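Local coordinates for Sodium/calcium exchanger membrane region domain-containing protein (Archaeoglobus fulgidus, PDB 4KPP) that probably exchanges protons for calcium ions across the membrane, as a CAX-type member of the sodium/calcium exchanger family, at residues Trp52-Ala57 against Val211-Ala216; Glu58-Arg63 against Thr204-Val209; Tyr96-Thr101 against Ala311-Glu316; Ala80-Phe85 against Gly291-Ile296; Ser324-Ala329 against Ala365-Leu370. One frame throughout, in Å; residues are numbered along the deposited sequence.

Overall arrangement
From the N terminus, helix 32-60 supplies the first segments of contacts 1 and 2. Helix 76-91 then opens contact 4, and helix 96-127 opens contact 3. Helix 202-221 closes contact 2 first and contact 1 just after, so contact 2 nests within contact 1, and the two touch. Helix 288-299 closes contact 4 and helix 311-331 closes contact 3. These two loops cross each other, and both cross contacts 1 and 2. Contacts 3 and 4 also touch. Contact 5 follows all the others. The first four contacts tie helices of the N-terminal half to helices far along the chain; contact 5 joins two helices near the C terminus, 311-331 and 357-377.

Contact 1 of 5, residues Trp52-Ala57 against Val211-Ala216; sequences WAAETA and VLFLFA
F213 meets A53 because its chi1 is -101°, well off a staggered value, and its chi2 is -40°. Together these torsions carry the ring across to helix 32-60 and lay it flat beneath A53. The motif is an antiparallel pair of membrane helices. It joins helix 32-60 to helix 202-221 in the sodium/calcium exchanger fold. The local axes run at 152° to each other and approach to 9.6 Å. A53 CB sits over the centre of the F213 ring, 3.8 Å from its centroid. The methyl stands almost on the ring normal, so this is a CH-pi contact over the face. The far end of the ring reaches A54, where F213 CZ is 4.0 Å from A54 CB. A53 CB also touches L212 CB at 4.2 Å. One methyl therefore fits against two successive residues of the other helix. No hydrogen bond crosses between the segments, and the packing is apolar. L212 also leans on L49 and L10, and F213 on I50. W52 and T56 face helix 193-199, through V193 for the first and P194 and L197 for the second. Within its own helix T56 turns its hydroxyl back on the chain. T56 OG1 donates to W52 O over 2.9 Å, and T56 N reaches the same oxygen from the opposite face of the carbonyl plane.

Contact 2 of 5, residues Glu58-Arg63 against Thr204-Val209; sequences EMDVPR and TRRLSV
D60 is clasped by R205 and R206. R206 takes it side-on: NH2 donates to D60 OD1 over 3.1 Å and NE to D60 OD2 over 3.2 Å. R206 is extended from CG to NE. Its side chain crosses that of D60 at about a right angle, with the two flat groups 47° apart. R205 comes from the opposite direction to D60. Its NE gives a nearly straight bond of 2.7 Å to D60 OD2, backed by weak bonds from NH2. Together they form a salt-bridge network at the surface of the exchanger. It links the end of helix 32-60, where V61 leaves helical geometry, to an early turn of helix 202-221. The two NE atoms approach D60 OD2 out of the carboxylate plane, from opposite faces. The two positive charges would probably favour the ionised form of D60. R205 also packs on T56 and L200. V61 CG2 lies 3.6 Å from R206 NH2.

Contact 3 of 5, residues Tyr96-Thr101 against Ala311-Glu316; sequences YVHYAT and ARQSEE
Q313 reaches over to H98 and T101, joining the first turns of helices 96-127 and 311-331 in the exchanger's helix bundle. No hydrogen bond joins the segments. Q313 OE1 lies 3.5 Å from H98 O. Both are carbonyl oxygens, so this approach is no bond and is not attractive in itself. The contact rests on carbon packing: Q313 CG meets the edge of the H98 ring and is 4.1 Å from H98 CB. T101 CB lies 3.8 Å from Q313 OE1, and the two side chains slide past each other in opposite directions. A bend at chi2 (-44°) folds the Q313 amide back over the turn that carries H98 O. Further out, F243 of helix 242-267 touches both Q313 and H98. L309 touches T101, and D310 OD1 binds Q313 N. The next shell is charged: E316 is bridged to R109 through OE2. On the other oxygen, R312 NE donates over 2.9 Å to the anti lone pair of E316 OE1, which lies 6° out of the guanidinium plane.

Contact 4 of 5, residues Ala80-Phe85 against Gly291-Ile296; sequences AVDGYF and GTIAII
D82 and I293 face each other, and their side chains cross at a slant. I293 CG2 lies 3.5 Å from D82 CG and 3.5 Å from D82 OD2, with D82 OD1 at 3.6 Å. The methyl is thus almost equally far from all three atoms. It sits over the flat of the carboxylate and not at the end of one oxygen. Two torsions set this up. D82 has CG anti to its backbone N (chi1 -157°). I293 keeps CG1 in the crowded position between N and the carbonyl carbon (chi1 64°), which turns CG2 out to the carboxylate. One turn further on, I296 lays two of its methyls against the backbone of G83. Its CG2 is 3.8 Å from G83 O, and its CD1 is 3.8 Å from G83 CA. With no side chain at G83 the two helices come close, and the CA atoms of G83 and I293 are 5.8 Å apart. No hydrogen bond joins the segments. D82 OD1 also lies close to A100 O of contact 3. D82 OD2 is close to E78 OE1. Helix 76-91 and helix 288-299 meet here in the buried interior of the helix bundle. Helix 96-127 covers D82 through N103 and M104, helix 224-237 covers A80 and Y84, and helix 163-182 backs A294 and I295 through A166.

Contact 5 of 5, residues Ser324-Ala329 against Ala365-Leu370; sequences SLFAVA and AIYIIL
Y367 O accepts a hydrogen bond from S371 OG in its own helix and lies 3.9 Å from F326 CB. No hydrogen bond crosses to the other helix. With chi1 at -175° the F326 ring points across to helix 357-377. Y367 and L370 meet this ring from the same side, Y367 near its CB root and CD2, L370 near CE1. F326 CE1 rests 3.7 Å from L370 CB, and the L370 CD1 methyl touches the same end of the ring. F326 CB is 3.8 Å from Y367 CD1. The two rings meet obliquely, with centroids 5.9 Å apart and planes at 34°. This is helix-helix packing of helix 311-331 against helix 357-377, with L344 and L347 of helix 338-353 alongside. F326 lies about 4 Å, side chain to side chain, from I330, and about 9 Å from the calcium ion, whose site includes I330, D333, K335 and E340. With no bond crossing, shape and apolar surface alone hold the two segments together.

Contact 1 of 5, residues Trp52-Ala57 against Val211-Ala216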
# COMPACT_ATOMS: atom_id res chain seq x y z
N TRP A 52 -2.95 -3.91 14.75
CA TRP A 52 -2.96 -4.64 16.02
C TRP A 52 -4.08 -5.67 16.03
O TRP A 52 -3.90 -6.79 16.51
CB TRP A 52 -3.14 -3.68 17.19
CG TRP A 52 -1.92 -2.88 17.51
CD1 TRP A 52 -0.67 -3.08 17.02
CD2 TRP A 52 -1.84 -1.75 18.38
NE1 TRP A 52 0.20 -2.14 17.54
CE2 TRP A 52 -0.50 -1.31 18.38
CE3 TRP A 52 -2.77 -1.06 19.17
CZ2 TRP A 52 -0.07 -0.22 19.13
CZ3 TRP A 52 -2.34 0.03 19.91
CH2 TRP A 52 -1.00 0.43 19.89
N ALA A 53 -5.23 -5.28 15.49
CA ALA A 53 -6.39 -6.17 15.42
C ALA A 53 -6.17 -7.32 14.44
O ALA A 53 -6.54 -8.46 14.71
CB ALA A 53 -7.63 -5.37 15.03
N ALA A 54 -5.57 -7.01 13.29
CA ALA A 54 -5.33 -8.01 12.25
C ALA A 54 -4.29 -9.03 12.68
O ALA A 54 -4.37 -10.20 12.30
CB ALA A 54 -4.91 -7.33 10.96
N GLU A 55 -3.31 -8.58 13.46
CA GLU A 55 -2.23 -9.45 13.91
C GLU A 55 -2.69 -10.41 15.00
O GLU A 55 -2.17 -11.52 15.11
CB GLU A 55 -1.04 -8.61 14.40
CG GLU A 55 -0.27 -7.94 13.28
CD GLU A 55 0.72 -6.90 13.79
OE1 GLU A 55 0.54 -6.42 14.93
OE2 GLU A 55 1.66 -6.57 13.04
N THR A 56 -3.66 -9.98 15.80
CA THR A 56 -4.24 -10.83 16.82
C THR A 56 -5.10 -11.90 16.18
O THR A 56 -5.03 -13.08 16.54
CB THR A 56 -5.11 -10.01 17.79
OG1 THR A 56 -4.32 -8.96 18.35
CG2 THR A 56 -5.65 -10.88 18.90
N ALA A 57 -5.90 -11.49 15.20
CA ALA A 57 -6.75 -12.41 14.45
C ALA A 57 -5.91 -13.42 13.67
O ALA A 57 -6.32 -14.56 13.48
CB ALA A 57 -7.67 -11.63 13.51
N VAL A 211 -14.33 -5.07 18.16
CA VAL A 211 -14.56 -3.69 18.59
C VAL A 211 -13.48 -2.77 18.02
O VAL A 211 -13.79 -1.69 17.49
CB VAL A 211 -14.59 -3.57 20.13
CG1 VAL A 211 -14.51 -2.11 20.56
CG2 VAL A 211 -15.85 -4.23 20.69
N LEU A 212 -12.23 -3.20 18.10
CA LEU A 212 -11.11 -2.43 17.56
C LEU A 212 -11.25 -2.19 16.06
O LEU A 212 -11.15 -1.05 15.60
CB LEU A 212 -9.78 -3.14 17.84
CG LEU A 212 -9.11 -2.82 19.17
CD1 LEU A 212 -7.82 -3.61 19.32
CD2 LEU A 212 -8.85 -1.33 19.29
N PHE A 213 -11.49 -3.26 15.31
CA PHE A 213 -11.74 -3.18 13.87
C PHE A 213 -12.88 -2.21 13.54
O PHE A 213 -12.74 -1.35 12.68
CB PHE A 213 -12.09 -4.56 13.32
CG PHE A 213 -10.95 -5.24 12.62
CD1 PHE A 213 -10.10 -4.52 11.79
CD2 PHE A 213 -10.73 -6.60 12.77
CE1 PHE A 213 -9.05 -5.14 11.14
CE2 PHE A 213 -9.68 -7.23 12.13
CZ PHE A 213 -8.84 -6.50 11.31
N LEU A 214 -14.01 -2.37 14.24
CA LEU A 214 -15.18 -1.54 13.97
C LEU A 214 -14.92 -0.08 14.33
O LEU A 214 -15.31 0.82 13.59
CB LEU A 214 -16.41 -2.06 14.72
CG LEU A 214 -16.99 -3.38 14.23
CD1 LEU A 214 -18.16 -3.81 15.10
CD2 LEU A 214 -17.41 -3.28 12.77
N PHE A 215 -14.25 0.14 15.46
CA PHE A 215 -13.97 1.50 15.92
C PHE A 215 -12.98 2.20 15.00
O PHE A 215 -13.18 3.36 14.64
CB PHE A 215 -13.45 1.51 17.35
CG PHE A 215 -12.91 2.84 17.78
CD1 PHE A 215 -13.76 3.91 18.02
CD2 PHE A 215 -11.54 3.03 17.94
CE1 PHE A 215 -13.25 5.14 18.41
CE2 PHE A 215 -11.04 4.26 18.33
CZ PHE A 215 -11.89 5.31 18.56
N ALA A 216 -11.92 1.50 14.63
CA ALA A 216 -10.90 2.06 13.76
C ALA A 216 -11.45 2.27 12.35
O ALA A 216 -11.18 3.30 11.72
CB ALA A 216 -9.68 1.18 13.73

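Contact 2 of 5, residues Glu58-Arg63 against Thr204-Val209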
# COMPACT_ATOMS: atom_id res chain seq x y z
N GLU A 58 -4.73 -12.99 13.23
CA GLU A 58 -3.83 -13.85 12.48
C GLU A 58 -3.22 -14.93 13.37
O GLU A 58 -3.06 -16.08 12.96
CB GLU A 58 -2.73 -13.04 11.80
CG GLU A 58 -1.81 -13.86 10.91
CD GLU A 58 -0.70 -13.04 10.29
OE1 GLU A 58 -0.57 -11.85 10.65
OE2 GLU A 58 0.04 -13.58 9.44
N MET A 59 -2.88 -14.55 14.60
CA MET A 59 -2.34 -15.50 15.57
C MET A 59 -3.45 -16.44 16.04
O MET A 59 -3.21 -17.63 16.29
CB MET A 59 -1.75 -14.75 16.77
CG MET A 59 -1.08 -15.65 17.80
SD MET A 59 0.37 -16.51 17.15
CE MET A 59 0.95 -17.35 18.62
N ASP A 60 -4.66 -15.90 16.13
CA ASP A 60 -5.83 -16.65 16.58
C ASP A 60 -6.22 -17.71 15.55
O ASP A 60 -6.14 -18.91 15.82
CB ASP A 60 -6.99 -15.68 16.81
CG ASP A 60 -8.01 -16.20 17.80
OD1 ASP A 60 -8.14 -17.44 17.95
OD2 ASP A 60 -8.69 -15.37 18.43
N VAL A 61 -6.65 -17.26 14.37
CA VAL A 61 -7.04 -18.16 13.29
C VAL A 61 -6.22 -17.87 12.03
O VAL A 61 -6.61 -17.06 11.20
CB VAL A 61 -8.55 -18.06 12.97
CG1 VAL A 61 -8.95 -19.05 11.89
CG2 VAL A 61 -9.39 -18.28 14.23
N PRO A 62 -5.05 -18.53 11.91
CA PRO A 62 -4.11 -18.32 10.81
C PRO A 62 -4.69 -18.63 9.43
O PRO A 62 -4.31 -17.99 8.45
CB PRO A 62 -2.98 -19.31 11.12
CG PRO A 62 -3.06 -19.52 12.59
CD PRO A 62 -4.53 -19.46 12.92
N ARG A 63 -5.61 -19.59 9.36
CA ARG A 63 -6.17 -20.04 8.09
C ARG A 63 -7.10 -19.01 7.46
O ARG A 63 -7.35 -19.04 6.25
CB ARG A 63 -6.92 -21.36 8.26
CG ARG A 63 -6.04 -22.59 8.49
CD ARG A 63 -5.55 -22.67 9.93
NE ARG A 63 -6.61 -22.37 10.89
CZ ARG A 63 -6.46 -22.41 12.21
NH1 ARG A 63 -5.29 -22.77 12.74
NH2 ARG A 63 -7.48 -22.11 13.01
N THR A 204 -13.53 -13.01 24.80
CA THR A 204 -13.16 -11.64 25.15
C THR A 204 -12.12 -11.12 24.17
O THR A 204 -12.18 -9.96 23.75
CB THR A 204 -12.60 -11.56 26.59
OG1 THR A 204 -13.57 -12.07 27.51
CG2 THR A 204 -12.28 -10.11 26.95
N ARG A 205 -11.16 -11.97 23.81
CA ARG A 205 -10.16 -11.62 22.82
C ARG A 205 -10.79 -11.25 21.48
O ARG A 205 -10.47 -10.20 20.91
CB ARG A 205 -9.17 -12.77 22.60
CG ARG A 205 -8.26 -12.55 21.40
CD ARG A 205 -7.20 -13.63 21.25
NE ARG A 205 -7.76 -14.93 20.88
CZ ARG A 205 -7.77 -15.99 21.67
NH1 ARG A 205 -7.24 -15.92 22.89
NH2 ARG A 205 -8.30 -17.13 21.25
N ARG A 206 -11.69 -12.10 20.99
CA ARG A 206 -12.30 -11.89 19.69
C ARG A 206 -13.28 -10.71 19.68
O ARG A 206 -13.35 -9.98 18.69
CB ARG A 206 -12.95 -13.17 19.18
CG ARG A 206 -11.94 -14.28 18.90
CD ARG A 206 -12.58 -15.51 18.26
NE ARG A 206 -11.60 -16.56 18.00
CZ ARG A 206 -11.91 -17.81 17.67
NH1 ARG A 206 -13.18 -18.17 17.55
NH2 ARG A 206 -10.95 -18.70 17.46
N LEU A 207 -14.02 -10.54 20.77
CA LEU A 207 -14.90 -9.38 20.92
C LEU A 207 -14.09 -8.10 20.85
O LEU A 207 -14.52 -7.11 20.23
CB LEU A 207 -15.64 -9.43 22.26
CG LEU A 207 -16.94 -10.22 22.32
CD1 LEU A 207 -17.44 -10.33 23.75
CD2 LEU A 207 -17.99 -9.58 21.43
N SER A 208 -12.93 -8.12 21.48
CA SER A 208 -12.07 -6.94 21.58
C SER A 208 -11.56 -6.49 20.22
O SER A 208 -11.64 -5.31 19.88
CB SER A 208 -10.91 -7.20 22.54
OG SER A 208 -11.36 -7.29 23.88
N VAL A 209 -11.02 -7.42 19.43
CA VAL A 209 -10.46 -7.05 18.14
C VAL A 209 -11.55 -6.71 17.13
O VAL A 209 -11.31 -5.99 16.16
CB VAL A 209 -9.50 -8.12 17.58
CG1 VAL A 209 -8.66 -8.71 18.69
CG2 VAL A 209 -10.28 -9.21 16.87

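Contact 3 of 5, residues Tyr96-Thr101 against Ala311-Glu316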
# COMPACT_ATOMS: atom_id res chain seq x y z
N TYR A 96 -11.18 15.58 -9.63
CA TYR A 96 -11.15 14.33 -8.88
C TYR A 96 -10.87 13.12 -9.78
O TYR A 96 -10.41 12.07 -9.30
CB TYR A 96 -12.45 14.14 -8.10
CG TYR A 96 -12.64 15.13 -6.96
CD1 TYR A 96 -11.88 15.04 -5.80
CD2 TYR A 96 -13.57 16.16 -7.05
CE1 TYR A 96 -12.03 15.95 -4.77
CE2 TYR A 96 -13.74 17.06 -6.02
CZ TYR A 96 -12.97 16.95 -4.88
OH TYR A 96 -13.13 17.85 -3.84
N VAL A 97 -11.14 13.26 -11.07
CA VAL A 97 -10.82 12.22 -12.05
C VAL A 97 -9.31 11.97 -12.10
O VAL A 97 -8.87 10.82 -12.11
CB VAL A 97 -11.31 12.61 -13.46
CG1 VAL A 97 -10.90 11.55 -14.47
CG2 VAL A 97 -12.82 12.81 -13.47
N HIS A 98 -8.53 13.04 -12.15
CA HIS A 98 -7.08 12.92 -12.18
C HIS A 98 -6.54 12.52 -10.82
O HIS A 98 -5.59 11.74 -10.74
CB HIS A 98 -6.43 14.24 -12.62
CG HIS A 98 -7.11 14.89 -13.79
ND1 HIS A 98 -7.15 14.31 -15.04
CD2 HIS A 98 -7.76 16.07 -13.90
CE1 HIS A 98 -7.81 15.11 -15.87
NE2 HIS A 98 -8.19 16.18 -15.20
N TYR A 99 -7.14 13.05 -9.76
CA TYR A 99 -6.66 12.79 -8.40
C TYR A 99 -6.68 11.31 -8.04
O TYR A 99 -5.79 10.82 -7.34
CB TYR A 99 -7.47 13.59 -7.37
CG TYR A 99 -7.29 15.10 -7.45
CD1 TYR A 99 -6.25 15.66 -8.18
CD2 TYR A 99 -8.16 15.95 -6.79
CE1 TYR A 99 -6.09 17.04 -8.25
CE2 TYR A 99 -8.01 17.33 -6.85
CZ TYR A 99 -6.98 17.87 -7.59
OH TYR A 99 -6.83 19.24 -7.65
N ALA A 100 -7.69 10.59 -8.52
CA ALA A 100 -7.84 9.18 -8.21
C ALA A 100 -6.65 8.38 -8.71
O ALA A 100 -6.13 7.51 -8.01
CB ALA A 100 -9.14 8.63 -8.81
N THR A 101 -6.20 8.69 -9.92
CA THR A 101 -5.08 7.97 -10.51
C THR A 101 -3.75 8.48 -9.98
O THR A 101 -2.82 7.70 -9.75
CB THR A 101 -5.10 8.04 -12.05
OG1 THR A 101 -6.39 7.62 -12.52
CG2 THR A 101 -4.03 7.14 -12.63
N ALA A 311 -3.35 12.79 -20.67
CA ALA A 311 -1.93 12.70 -21.01
C ALA A 311 -1.06 12.54 -19.76
O ALA A 311 -0.23 11.64 -19.68
CB ALA A 311 -1.49 13.91 -21.83
N ARG A 312 -1.27 13.43 -18.79
CA ARG A 312 -0.52 13.41 -17.54
C ARG A 312 -0.65 12.07 -16.79
O ARG A 312 0.36 11.44 -16.47
CB ARG A 312 -0.96 14.57 -16.63
CG ARG A 312 -0.36 14.54 -15.23
CD ARG A 312 1.15 14.69 -15.25
NE ARG A 312 1.75 14.55 -13.93
CZ ARG A 312 1.91 15.56 -13.06
NH1 ARG A 312 1.49 16.78 -13.38
NH2 ARG A 312 2.47 15.34 -11.88
N GLN A 313 -1.88 11.65 -16.52
CA GLN A 313 -2.10 10.43 -15.74
C GLN A 313 -1.62 9.16 -16.44
O GLN A 313 -1.19 8.21 -15.79
CB GLN A 313 -3.56 10.31 -15.31
CG GLN A 313 -4.02 11.43 -14.39
CD GLN A 313 -3.01 11.74 -13.30
OE1 GLN A 313 -2.64 10.87 -12.51
NE2 GLN A 313 -2.54 12.98 -13.27
N SER A 314 -1.70 9.15 -17.77
CA SER A 314 -1.20 8.02 -18.56
C SER A 314 0.31 7.88 -18.40
O SER A 314 0.83 6.77 -18.28
CB SER A 314 -1.56 8.18 -20.04
OG SER A 314 -2.96 8.23 -20.22
N GLU A 315 1.00 9.01 -18.39
CA GLU A 315 2.43 9.04 -18.16
C GLU A 315 2.74 8.54 -16.75
O GLU A 315 3.72 7.83 -16.54
CB GLU A 315 2.99 10.45 -18.36
CG GLU A 315 2.86 10.97 -19.78
CD GLU A 315 2.83 12.49 -19.85
OE1 GLU A 315 3.06 13.14 -18.82
OE2 GLU A 315 2.57 13.03 -20.95
N GLU A 316 1.90 8.93 -15.79
CA GLU A 316 2.09 8.51 -14.40
C GLU A 316 1.95 7.00 -14.25
O GLU A 316 2.73 6.37 -13.54
CB GLU A 316 1.10 9.22 -13.48
CG GLU A 316 1.30 10.72 -13.36
CD GLU A 316 2.60 11.09 -12.67
OE1 GLU A 316 3.08 12.23 -12.88
OE2 GLU A 316 3.14 10.26 -11.91

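Contact 4 of 5, residues Ala80-Phe85 against Gly291-Ile296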
# COMPACT_ATOMS: atom_id res chain seq x y z
N ALA A 80 -9.11 3.99 1.47
CA ALA A 80 -10.17 4.90 1.86
C ALA A 80 -9.98 6.29 1.27
O ALA A 80 -10.93 6.91 0.80
CB ALA A 80 -10.28 4.97 3.37
N VAL A 81 -8.74 6.78 1.30
CA VAL A 81 -8.42 8.09 0.73
C VAL A 81 -8.53 8.07 -0.80
O VAL A 81 -9.15 8.95 -1.39
CB VAL A 81 -7.00 8.56 1.14
CG1 VAL A 81 -6.60 9.80 0.34
CG2 VAL A 81 -6.94 8.83 2.63
N ASP A 82 -7.94 7.05 -1.43
CA ASP A 82 -8.02 6.94 -2.88
C ASP A 82 -9.45 6.64 -3.30
O ASP A 82 -9.91 7.09 -4.35
CB ASP A 82 -7.08 5.85 -3.39
CG ASP A 82 -6.71 6.04 -4.84
OD1 ASP A 82 -7.22 6.98 -5.48
OD2 ASP A 82 -5.90 5.24 -5.35
N GLY A 83 -10.15 5.87 -2.47
CA GLY A 83 -11.55 5.57 -2.71
C GLY A 83 -12.41 6.82 -2.67
O GLY A 83 -13.36 6.94 -3.44
N TYR A 84 -12.09 7.74 -1.76
CA TYR A 84 -12.82 9.00 -1.68
C TYR A 84 -12.67 9.80 -2.96
O TYR A 84 -13.63 10.36 -3.47
CB TYR A 84 -12.35 9.83 -0.48
CG TYR A 84 -12.89 11.25 -0.50
CD1 TYR A 84 -14.19 11.52 -0.08
CD2 TYR A 84 -12.11 12.31 -0.94
CE1 TYR A 84 -14.70 12.81 -0.11
CE2 TYR A 84 -12.61 13.60 -0.97
CZ TYR A 84 -13.90 13.84 -0.55
OH TYR A 84 -14.40 15.12 -0.58
N PHE A 85 -11.44 9.88 -3.46
CA PHE A 85 -11.15 10.57 -4.71
C PHE A 85 -11.91 9.95 -5.88
O PHE A 85 -12.42 10.66 -6.74
CB PHE A 85 -9.65 10.52 -5.01
CG PHE A 85 -8.82 11.41 -4.12
CD1 PHE A 85 -9.30 12.64 -3.72
CD2 PHE A 85 -7.57 11.01 -3.70
CE1 PHE A 85 -8.55 13.46 -2.92
CE2 PHE A 85 -6.80 11.83 -2.89
CZ PHE A 85 -7.30 13.06 -2.50
N GLY A 291 -8.38 -1.75 -9.40
CA GLY A 291 -9.73 -2.21 -9.61
C GLY A 291 -10.73 -1.44 -8.78
O GLY A 291 -11.81 -1.09 -9.25
N THR A 292 -10.36 -1.15 -7.53
CA THR A 292 -11.25 -0.46 -6.60
C THR A 292 -11.62 0.94 -7.07
O THR A 292 -12.79 1.31 -7.07
CB THR A 292 -10.64 -0.39 -5.19
OG1 THR A 292 -10.45 -1.71 -4.68
CG2 THR A 292 -11.56 0.37 -4.25
N ILE A 293 -10.63 1.73 -7.50
CA ILE A 293 -10.92 3.09 -7.94
C ILE A 293 -11.73 3.12 -9.24
O ILE A 293 -12.58 3.99 -9.42
CB ILE A 293 -9.64 3.97 -8.06
CG1 ILE A 293 -8.70 3.43 -9.14
CG2 ILE A 293 -8.94 4.08 -6.71
CD1 ILE A 293 -7.54 4.36 -9.44
N ALA A 294 -11.48 2.16 -10.12
CA ALA A 294 -12.23 2.08 -11.37
C ALA A 294 -13.66 1.62 -11.11
O ALA A 294 -14.60 2.13 -11.72
CB ALA A 294 -11.54 1.15 -12.36
N ILE A 295 -13.82 0.66 -10.20
CA ILE A 295 -15.15 0.18 -9.82
C ILE A 295 -15.95 1.29 -9.14
O ILE A 295 -17.10 1.54 -9.50
CB ILE A 295 -15.05 -1.05 -8.88
CG1 ILE A 295 -14.71 -2.31 -9.69
CG2 ILE A 295 -16.37 -1.27 -8.15
CD1 ILE A 295 -14.48 -3.55 -8.83
N ILE A 296 -15.34 1.94 -8.15
CA ILE A 296 -15.97 3.04 -7.43
C ILE A 296 -16.39 4.16 -8.38
O ILE A 296 -17.45 4.77 -8.20
CB ILE A 296 -15.04 3.58 -6.31
CG1 ILE A 296 -14.97 2.60 -5.15
CG2 ILE A 296 -15.53 4.93 -5.80
CD1 ILE A 296 -14.13 3.08 -3.98

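Contact 5 of 5, residues Ser324-Ala329 against Ala365-Leu370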
# COMPACT_ATOMS: atom_id res chain seq x y z
N SER A 324 7.72 -0.60 -11.59
CA SER A 324 7.28 -1.90 -11.08
C SER A 324 7.97 -3.05 -11.82
O SER A 324 8.23 -4.10 -11.24
CB SER A 324 5.76 -2.03 -11.18
OG SER A 324 5.12 -0.99 -10.47
N LEU A 325 8.26 -2.83 -13.10
CA LEU A 325 9.02 -3.80 -13.88
C LEU A 325 10.41 -3.93 -13.29
O LEU A 325 10.92 -5.04 -13.07
CB LEU A 325 9.13 -3.33 -15.33
CG LEU A 325 9.00 -4.38 -16.44
CD1 LEU A 325 9.78 -3.96 -17.68
CD2 LEU A 325 9.41 -5.76 -15.96
N PHE A 326 11.03 -2.79 -13.02
CA PHE A 326 12.36 -2.74 -12.42
C PHE A 326 12.36 -3.37 -11.03
O PHE A 326 13.33 -4.01 -10.63
CB PHE A 326 12.85 -1.30 -12.37
CG PHE A 326 14.25 -1.15 -11.87
CD1 PHE A 326 15.30 -1.78 -12.53
CD2 PHE A 326 14.53 -0.39 -10.75
CE1 PHE A 326 16.61 -1.65 -12.07
CE2 PHE A 326 15.82 -0.25 -10.29
CZ PHE A 326 16.86 -0.88 -10.95
N ALA A 327 11.26 -3.18 -10.30
CA ALA A 327 11.10 -3.78 -8.98
C ALA A 327 11.06 -5.31 -9.06
O ALA A 327 11.72 -5.99 -8.29
CB ALA A 327 9.85 -3.24 -8.30
N VAL A 328 10.27 -5.82 -10.01
CA VAL A 328 10.18 -7.26 -10.24
C VAL A 328 11.55 -7.86 -10.57
O VAL A 328 11.93 -8.90 -10.01
CB VAL A 328 9.21 -7.57 -11.40
CG1 VAL A 328 9.39 -9.01 -11.89
CG2 VAL A 328 7.78 -7.33 -10.98
N ALA A 329 12.28 -7.22 -11.47
CA ALA A 329 13.58 -7.71 -11.91
C ALA A 329 14.58 -7.78 -10.76
O ALA A 329 15.43 -8.67 -10.72
CB ALA A 329 14.12 -6.84 -13.05
N ALA A 365 11.98 5.15 -19.43
CA ALA A 365 12.90 4.45 -20.32
C ALA A 365 14.03 3.78 -19.54
O ALA A 365 14.39 2.64 -19.82
CB ALA A 365 13.47 5.41 -21.36
N ILE A 366 14.57 4.48 -18.55
CA ILE A 366 15.66 3.95 -17.75
C ILE A 366 15.24 2.73 -16.93
O ILE A 366 15.95 1.72 -16.90
CB ILE A 366 16.27 5.05 -16.83
CG1 ILE A 366 16.91 6.14 -17.68
CG2 ILE A 366 17.30 4.45 -15.88
CD1 ILE A 366 17.63 7.21 -16.88
N TYR A 367 14.08 2.82 -16.28
CA TYR A 367 13.51 1.69 -15.55
C TYR A 367 13.43 0.45 -16.44
O TYR A 367 13.90 -0.62 -16.07
CB TYR A 367 12.11 2.03 -15.06
CG TYR A 367 12.05 2.80 -13.76
CD1 TYR A 367 12.92 2.53 -12.71
CD2 TYR A 367 11.11 3.80 -13.58
CE1 TYR A 367 12.85 3.23 -11.53
CE2 TYR A 367 11.03 4.51 -12.40
CZ TYR A 367 11.91 4.23 -11.38
OH TYR A 367 11.82 4.94 -10.21
N ILE A 368 12.83 0.63 -17.61
CA ILE A 368 12.62 -0.47 -18.54
C ILE A 368 13.94 -1.02 -19.08
O ILE A 368 14.15 -2.23 -19.10
CB ILE A 368 11.73 -0.04 -19.72
CG1 ILE A 368 10.33 0.34 -19.21
CG2 ILE A 368 11.63 -1.15 -20.76
CD1 ILE A 368 9.41 0.88 -20.30
N ILE A 369 14.82 -0.12 -19.51
CA ILE A 369 16.09 -0.53 -20.10
C ILE A 369 17.00 -1.20 -19.07
O ILE A 369 17.72 -2.14 -19.39
CB ILE A 369 16.79 0.64 -20.83
CG1 ILE A 369 15.96 1.05 -22.05
CG2 ILE A 369 18.19 0.26 -21.26
CD1 ILE A 369 16.52 2.24 -22.79
N LEU A 370 16.96 -0.72 -17.83
CA LEU A 370 17.69 -1.37 -16.73
C LEU A 370 17.14 -2.77 -16.45
O LEU A 370 17.88 -3.67 -16.06
CB LEU A 370 17.62 -0.54 -15.45
CG LEU A 370 18.55 0.67 -15.32
CD1 LEU A 370 18.28 1.39 -14.00
CD2 LEU A 370 20.00 0.24 -15.40